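Ethylbenzene dehydrogenase alpha-subunit (Aromatoleum aromaticum, PDB 2IVF) is the large catalytic subunit of a molybdenum enzyme of the molybdopterin oxidoreductase family, carrying two molybdopterin guanine dinucleotide cofactors, a molybdenum atom and an iron-sulfur cluster. Local coordinates at residues S131-N134 and N135-Y138. Sequence-based numbering, arbitrary orientation.
Sequences SAFN and NNLY
Ala132 and Phe133 meet Asn135, Asn136 and Leu137 in a local contact in the turn leading through the short, weakly bonded helix about 134-137, which follows the loop bearing Cys127, a residue of the iron-sulfur cluster pocket. Two donors of Asn135 grip the carbonyl oxygen of Ala132. The backbone N of Asn135 binds Ala132 O at 2.9 Å, and Asn135 ND2 binds the same oxygen of Ala132 at 2.8 Å with an N-H...O angle of 145°. Both come from one face of the carbonyl plane, the backbone N well above it and ND2 less tilted. With CG beside its own backbone N (chi1 -63°), Asn135 curls its amide back over this oxygen. The amide is also held from outside the chain, ND2 by Asn40 and OD1 by Lys44 of the beta-subunit, so the turn forms part of the subunit interface. In this molybdopterin oxidoreductase, the short helix packs between strand 102-108 and helix 862-865. Phe133 O accepts weak bonds from the backbone N of Asn136 and from that of Leu137. The Phe133 side chain, with CG anti to the backbone N, carries its ring to the side chains of Asn136 and Leu137. Asn136 CB sits over one face in a CH-pi contact, 3.7 Å from the Phe133 ring centroid, and the Asn136 amide lies nearly parallel to the ring, 15° between planes. Leu137 reaches the ring obliquely, its CD2 3.5 Å from Phe133 CE2. Tyr655 stacks on this ring and Trp654 meets it edge-to-face. The side chain of Phe133 lies about 7 Å from both the iron-sulfur cluster and the bound MD1. Asn136 OD1 is buried here without a hydrogen-bonding partner.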
loop_
_atom_site.group_PDB
_atom_site.type_symbol
_atom_site.label_atom_id
_atom_site.label_comp_id
_atom_site.label_asym_id
_atom_site.label_seq_id
_atom_site.Cartn_x
_atom_site.Cartn_y
_atom_site.Cartn_z
ATOM N N SER A 131 -1.088 2.820 9.308
ATOM C CA SER A 131 -0.215 3.430 10.312
ATOM C C SER A 131 -0.068 4.953 10.147
ATOM O O SER A 131 0.599 5.603 10.974
ATOM C CB SER A 131 1.152 2.754 10.267
ATOM O OG SER A 131 1.061 1.399 10.680
ATOM N N ALA A 132 -0.668 5.503 9.095
ATOM C CA ALA A 132 -0.708 6.965 8.843
ATOM C C ALA A 132 -2.128 7.475 8.621
ATOM O O ALA A 132 -2.332 8.605 8.172
ATOM C CB ALA A 132 0.116 7.285 7.611
ATOM N N PHE A 133 -3.116 6.682 9.010
ATOM C CA PHE A 133 -4.500 7.037 8.763
ATOM C C PHE A 133 -4.981 8.309 9.488
ATOM O O PHE A 133 -5.867 8.997 9.024
ATOM C CB PHE A 133 -5.440 5.851 9.075
ATOM C CG PHE A 133 -6.773 6.083 8.482
ATOM C CD1 PHE A 133 -6.915 5.937 7.126
ATOM C CD2 PHE A 133 -7.830 6.561 9.234
ATOM C CE1 PHE A 133 -8.134 6.231 6.505
ATOM C CE2 PHE A 133 -9.038 6.862 8.616
ATOM C CZ PHE A 133 -9.168 6.701 7.248
ATOM N N ASN A 134 -4.346 8.684 10.598
ATOM C CA ASN A 134 -4.661 9.947 11.211
ATOM C C ASN A 134 -4.592 11.106 10.218
ATOM O O ASN A 134 -5.306 12.092 10.349
ATOM C CB ASN A 134 -3.681 10.203 12.369
ATOM C CG ASN A 134 -2.264 10.586 11.883
ATOM O OD1 ASN A 134 -1.355 9.743 11.813
ATOM N ND2 ASN A 134 -2.062 11.877 11.638
ATOM N N ASN A 135 -3.747 10.981 9.188
ATOM C CA ASN A 135 -3.608 12.032 8.188
ATOM C C ASN A 135 -4.794 12.107 7.284
ATOM O O ASN A 135 -5.150 13.193 6.840
ATOM C CB ASN A 135 -2.339 11.798 7.393
ATOM C CG ASN A 135 -1.129 11.882 8.273
ATOM O OD1 ASN A 135 -0.782 12.966 8.730
ATOM N ND2 ASN A 135 -0.576 10.736 8.651
ATOM N N ASN A 136 -5.434 10.967 7.045
ATOM C CA ASN A 136 -6.683 10.965 6.285
ATOM C C ASN A 136 -7.779 11.740 7.001
ATOM O O ASN A 136 -8.547 12.491 6.389
ATOM C CB ASN A 136 -7.174 9.555 6.025
ATOM C CG ASN A 136 -6.369 8.837 4.966
ATOM O OD1 ASN A 136 -5.214 8.545 5.188
ATOM N ND2 ASN A 136 -6.996 8.515 3.826
ATOM N N LEU A 137 -7.863 11.537 8.299
ATOM C CA LEU A 137 -8.914 12.170 9.089
ATOM C C LEU A 137 -8.819 13.698 9.116
ATOM O O LEU A 137 -9.795 14.366 9.385
ATOM C CB LEU A 137 -8.888 11.613 10.509
ATOM C CG LEU A 137 -9.160 10.136 10.661
ATOM C CD1 LEU A 137 -9.145 9.776 12.189
ATOM C CD2 LEU A 137 -10.458 9.709 9.983
ATOM N N TYR A 138 -7.655 14.271 8.865
ATOM C CA TYR A 138 -7.539 15.727 8.856
ATOM C C TYR A 138 -7.117 16.242 7.498
ATOM O O TYR A 138 -6.751 17.395 7.375
ATOM C CB TYR A 138 -6.635 16.180 10.015
ATOM C CG TYR A 138 -7.176 15.484 11.259
ATOM C CD1 TYR A 138 -8.333 15.957 11.882
ATOM C CD2 TYR A 138 -6.587 14.278 11.742
ATOM C CE1 TYR A 138 -8.866 15.294 12.982
ATOM C CE2 TYR A 138 -7.098 13.594 12.816
ATOM C CZ TYR A 138 -8.256 14.107 13.437
ATOM O OH TYR A 138 -8.824 13.467 14.485
#